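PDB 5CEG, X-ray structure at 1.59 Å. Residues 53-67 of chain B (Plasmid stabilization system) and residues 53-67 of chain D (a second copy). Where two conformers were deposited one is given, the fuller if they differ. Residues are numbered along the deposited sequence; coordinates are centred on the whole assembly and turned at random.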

# COMPACT_ATOMS: atom_id res chain seq x y z
N ALA B 53 5.36 0.63 32.73
CA ALA B 53 6.50 1.54 32.79
C ALA B 53 6.19 2.86 32.09
O ALA B 53 6.53 3.93 32.59
CB ALA B 53 7.75 0.90 32.17
N ARG B 54 5.53 2.80 30.94
CA ARG B 54 5.23 4.01 30.20
C ARG B 54 4.21 4.86 30.98
O ARG B 54 4.31 6.09 31.00
CB ARG B 54 4.69 3.68 28.80
CG ARG B 54 4.74 4.85 27.79
CD ARG B 54 6.17 5.28 27.46
NE ARG B 54 6.29 5.89 26.13
CZ ARG B 54 7.20 6.80 25.79
NH1 ARG B 54 8.08 7.22 26.69
NH2 ARG B 54 7.23 7.29 24.55
N ALA B 55 3.24 4.21 31.61
CA ALA B 55 2.24 4.94 32.39
C ALA B 55 2.85 5.61 33.63
O ALA B 55 2.43 6.70 34.01
CB ALA B 55 1.10 4.01 32.80
N LEU B 56 3.83 4.95 34.24
CA LEU B 56 4.53 5.51 35.40
C LEU B 56 5.32 6.74 34.99
O LEU B 56 5.36 7.73 35.72
CB LEU B 56 5.47 4.47 36.03
CG LEU B 56 4.81 3.32 36.80
CD1 LEU B 56 5.84 2.24 37.11
CD2 LEU B 56 4.17 3.83 38.09
N GLN B 57 5.96 6.69 33.82
CA GLN B 57 6.63 7.87 33.28
C GLN B 57 5.66 9.02 33.12
O GLN B 57 5.96 10.18 33.41
CB GLN B 57 7.26 7.58 31.92
CG GLN B 57 8.53 6.78 31.92
CD GLN B 57 9.12 6.72 30.53
OE1 GLN B 57 8.40 6.56 29.55
NE2 GLN B 57 10.44 6.88 30.44
N LEU B 58 4.48 8.70 32.60
CA LEU B 58 3.49 9.70 32.29
C LEU B 58 2.97 10.38 33.56
O LEU B 58 2.71 11.57 33.57
CB LEU B 58 2.34 9.07 31.49
CG LEU B 58 1.25 9.99 30.96
CD1 LEU B 58 1.84 11.10 30.10
CD2 LEU B 58 0.25 9.16 30.17
N ALA B 59 2.84 9.61 34.63
CA ALA B 59 2.39 10.19 35.89
C ALA B 59 3.39 11.24 36.39
O ALA B 59 2.99 12.24 36.99
CB ALA B 59 2.18 9.10 36.93
N ASP B 60 4.67 11.00 36.14
CA ASP B 60 5.74 11.94 36.52
C ASP B 60 5.86 13.13 35.58
O ASP B 60 6.24 14.23 35.98
CB ASP B 60 7.09 11.22 36.56
CG ASP B 60 7.28 10.38 37.81
OD1 ASP B 60 6.45 10.46 38.73
OD2 ASP B 60 8.29 9.64 37.86
N GLN B 61 5.55 12.92 34.30
CA GLN B 61 5.66 13.98 33.30
C GLN B 61 4.42 13.97 32.43
O GLN B 61 4.43 13.40 31.34
CB GLN B 61 6.92 13.82 32.44
CG GLN B 61 8.24 14.09 33.19
CD GLN B 61 8.40 15.54 33.61
OE1 GLN B 61 7.70 16.43 33.13
NE2 GLN B 61 9.33 15.78 34.54
N PRO B 62 3.34 14.58 32.93
CA PRO B 62 2.01 14.43 32.31
C PRO B 62 1.87 14.99 30.90
O PRO B 62 0.92 14.63 30.20
CB PRO B 62 1.09 15.18 33.28
CG PRO B 62 1.98 16.03 34.12
CD PRO B 62 3.28 15.29 34.21
N ARG B 63 2.81 15.84 30.48
CA ARG B 63 2.71 16.41 29.14
C ARG B 63 3.71 15.79 28.16
O ARG B 63 4.06 16.40 27.15
CB ARG B 63 2.91 17.93 29.22
CG ARG B 63 1.83 18.60 30.09
CD ARG B 63 1.95 20.13 30.06
NE ARG B 63 0.86 20.79 30.78
CZ ARG B 63 0.91 21.17 32.06
NH1 ARG B 63 2.00 20.94 32.79
NH2 ARG B 63 -0.13 21.78 32.61
N MET B 64 4.15 14.57 28.42
CA MET B 64 5.13 13.98 27.49
C MET B 64 4.49 13.50 26.17
O MET B 64 5.17 13.38 25.16
CB MET B 64 5.92 12.85 28.18
CG MET B 64 5.15 11.66 28.68
SD MET B 64 6.24 10.63 29.72
CE MET B 64 7.47 10.13 28.51
N GLY B 65 3.17 13.30 26.15
CA GLY B 65 2.49 12.91 24.93
C GLY B 65 2.26 14.09 23.99
O GLY B 65 1.99 15.21 24.42
N VAL B 66 2.38 13.84 22.69
CA VAL B 66 2.16 14.87 21.69
C VAL B 66 0.68 15.19 21.54
O VAL B 66 -0.15 14.28 21.48
CB VAL B 66 2.74 14.44 20.32
CG1 VAL B 66 2.26 15.36 19.22
CG2 VAL B 66 4.27 14.39 20.39
N ARG B 67 0.33 16.47 21.49
CA ARG B 67 -1.06 16.86 21.30
C ARG B 67 -1.59 16.39 19.96
O ARG B 67 -0.90 16.51 18.93
CB ARG B 67 -1.23 18.37 21.41
CG ARG B 67 -1.15 18.92 22.82
CD ARG B 67 -1.75 20.32 22.84
NE ARG B 67 -1.82 20.93 24.17
CZ ARG B 67 -2.79 20.70 25.06
NH1 ARG B 67 -3.75 19.82 24.78
NH2 ARG B 67 -2.77 21.31 26.24
N ALA D 53 9.14 24.74 19.08
CA ALA D 53 8.24 24.43 20.19
C ALA D 53 8.39 22.97 20.63
O ALA D 53 8.43 22.67 21.83
CB ALA D 53 6.80 24.72 19.80
N ARG D 54 8.49 22.05 19.67
CA ARG D 54 8.67 20.64 20.01
C ARG D 54 10.03 20.39 20.63
O ARG D 54 10.16 19.60 21.56
CB ARG D 54 8.49 19.76 18.77
CG ARG D 54 8.66 18.28 19.07
CD ARG D 54 7.46 17.72 19.81
NE ARG D 54 6.45 17.32 18.85
CZ ARG D 54 5.20 17.76 18.84
NH1 ARG D 54 4.79 18.61 19.78
NH2 ARG D 54 4.37 17.34 17.91
N ALA D 55 11.07 21.05 20.12
CA ALA D 55 12.40 20.88 20.68
C ALA D 55 12.44 21.37 22.12
O ALA D 55 13.15 20.80 22.95
CB ALA D 55 13.43 21.60 19.84
N LEU D 56 11.68 22.42 22.41
CA LEU D 56 11.58 22.94 23.78
C LEU D 56 10.84 21.95 24.69
O LEU D 56 11.24 21.75 25.84
CB LEU D 56 10.88 24.30 23.79
CG LEU D 56 11.72 25.42 23.18
CD1 LEU D 56 10.96 26.74 23.19
CD2 LEU D 56 13.05 25.54 23.90
N GLN D 57 9.78 21.34 24.17
CA GLN D 57 9.03 20.32 24.91
C GLN D 57 9.96 19.14 25.23
O GLN D 57 9.95 18.59 26.33
CB GLN D 57 7.80 19.84 24.11
CG GLN D 57 6.79 19.02 24.94
CD GLN D 57 5.64 18.41 24.13
OE1 GLN D 57 5.51 18.63 22.92
NE2 GLN D 57 4.79 17.63 24.80
N LEU D 58 10.78 18.77 24.24
CA LEU D 58 11.72 17.67 24.40
C LEU D 58 12.78 17.96 25.46
O LEU D 58 13.19 17.06 26.20
CB LEU D 58 12.38 17.36 23.05
CG LEU D 58 13.43 16.26 23.01
CD1 LEU D 58 12.84 14.96 23.51
CD2 LEU D 58 13.94 16.11 21.58
N ALA D 59 13.23 19.21 25.54
CA ALA D 59 14.22 19.56 26.55
C ALA D 59 13.64 19.44 27.96
O ALA D 59 14.35 19.08 28.90
CB ALA D 59 14.75 20.96 26.32
N ASP D 60 12.34 19.72 28.10
CA ASP D 60 11.65 19.56 29.39
C ASP D 60 11.33 18.10 29.68
O ASP D 60 11.22 17.68 30.84
CB ASP D 60 10.35 20.37 29.42
CG ASP D 60 10.58 21.87 29.52
OD1 ASP D 60 11.68 22.29 29.93
OD2 ASP D 60 9.65 22.63 29.20
N GLN D 61 11.17 17.32 28.62
CA GLN D 61 10.73 15.93 28.72
C GLN D 61 11.57 15.05 27.80
O GLN D 61 11.10 14.60 26.75
CB GLN D 61 9.25 15.80 28.36
CG GLN D 61 8.32 16.46 29.38
CD GLN D 61 7.21 17.24 28.73
OE1 GLN D 61 7.15 17.36 27.51
NE2 GLN D 61 6.32 17.79 29.55
N PRO D 62 12.82 14.79 28.21
CA PRO D 62 13.81 14.20 27.30
C PRO D 62 13.50 12.79 26.83
O PRO D 62 14.05 12.36 25.81
CB PRO D 62 15.10 14.22 28.14
CG PRO D 62 14.65 14.39 29.56
CD PRO D 62 13.40 15.20 29.50
N ARG D 63 12.63 12.06 27.52
CA ARG D 63 12.34 10.69 27.14
C ARG D 63 10.95 10.57 26.51
O ARG D 63 10.36 9.49 26.48
CB ARG D 63 12.50 9.76 28.36
CG ARG D 63 13.94 9.71 28.90
CD ARG D 63 14.11 8.74 30.07
NE ARG D 63 15.50 8.66 30.53
CZ ARG D 63 16.00 9.38 31.54
NH1 ARG D 63 17.28 9.24 31.89
NH2 ARG D 63 15.23 10.23 32.20
N MET D 64 10.43 11.68 25.96
CA MET D 64 9.08 11.68 25.41
C MET D 64 9.02 10.97 24.06
O MET D 64 7.96 10.54 23.63
CB MET D 64 8.53 13.11 25.27
CG MET D 64 9.24 13.97 24.24
SD MET D 64 8.59 15.67 24.23
CE MET D 64 6.99 15.41 23.46
N GLY D 65 10.16 10.85 23.41
CA GLY D 65 10.20 10.14 22.15
C GLY D 65 10.09 8.64 22.36
O GLY D 65 9.92 8.15 23.49
N VAL D 66 10.15 7.91 21.27
CA VAL D 66 10.15 6.46 21.27
C VAL D 66 11.56 5.92 21.08
O VAL D 66 12.25 6.36 20.17
CB VAL D 66 9.25 5.92 20.13
CG1 VAL D 66 9.43 4.43 19.94
CG2 VAL D 66 7.80 6.25 20.43
N ARG D 67 12.00 4.97 21.91
CA ARG D 67 13.30 4.34 21.68
C ARG D 67 13.28 3.55 20.37
O ARG D 67 12.31 2.83 20.08
CB ARG D 67 13.67 3.41 22.83
CG ARG D 67 14.39 4.07 24.01
CD ARG D 67 15.16 3.01 24.78
NE ARG D 67 15.88 3.51 25.95
CZ ARG D 67 17.04 4.15 25.91
NH1 ARG D 67 17.62 4.43 24.75
NH2 ARG D 67 17.61 4.53 27.05
O HOH W 1 5.55 11.85 22.99
O HOH W 2 2.34 18.64 21.76

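When two copies of one protein meet, they often present the same segment to each other, yet the bonds that result need not be the same on both sides. The contact between these two stretches is a worked example. In each chain a helix runs through residue 60, Gln61 is the first residue to leave helical phi/psi, and a type I beta turn from Gln61 to Met64 redirects the chain toward a short strand at 66-67. The turn is closed by a backbone hydrogen bond from Met64 N to Gln61 O, 3.2 Å in chain B and 3.1 Å in chain D. The backbones come nearest at the turn exits, where Met64(B) CA and Met64(D) CA, the nearest CA pair, lie 5.0 Å apart.

Backbone carbonyls at the end of the turn and just after it accept hydrogen bonds from long polar side chains of the partner helix. The CA-to-CB bond of Arg54(B) points sideways to the other stretch, but its long side chain, bent at chi2 (p), brings the guanidinium to chain D. Arg54(B) NH1 donates to Arg63(D) O at 3.2 Å and Arg54(B) NH2 to Gly65(D) O at 3.0 Å, both acceptors lying at the guanidinium edge, near its plane. A weak bond joins Arg54(B) NH2 to Met64(D) O at 3.5 Å. Planar, with several N-H groups, arginine is well suited to gathering successive carbonyls. Gln57(B) steadies it from within the same helix, its OE1 accepting from Arg54(B) NH1 at 3.0 Å.

The reciprocal site is built differently. Here Gln57(D) makes the crossing, its NE2 donating to Arg63(B) O at 2.8 Å, while its OE1 accepts a weak bond from Arg54(D) NH1 at 3.2 Å. Arg54(D), with chi3 in p where Arg54(B) has t, instead lays one guanidinium face against Val66(B) CG2, combining a flat cationic group with an apolar methyl.

Between these polar sites lies an apolar centre. Both Met64 side chains adopt the p, t, m rotamer, and their CB atoms pack 3.9 Å apart. Flexible and unbranched, methionine can follow the surface of its partner: Met64(D) CE reaches to 4.2 Å from Val66(B) CG2. Both methionines are buried, and a water completes the junction by donating to Met64(B) O at 2.7 Å and Met64(D) O at 2.8 Å. Gln61(D) adds cover beside the turn of chain B, losing 73 Å² to the other stretch. Altogether the stretches bury 560 Å², counting both sides.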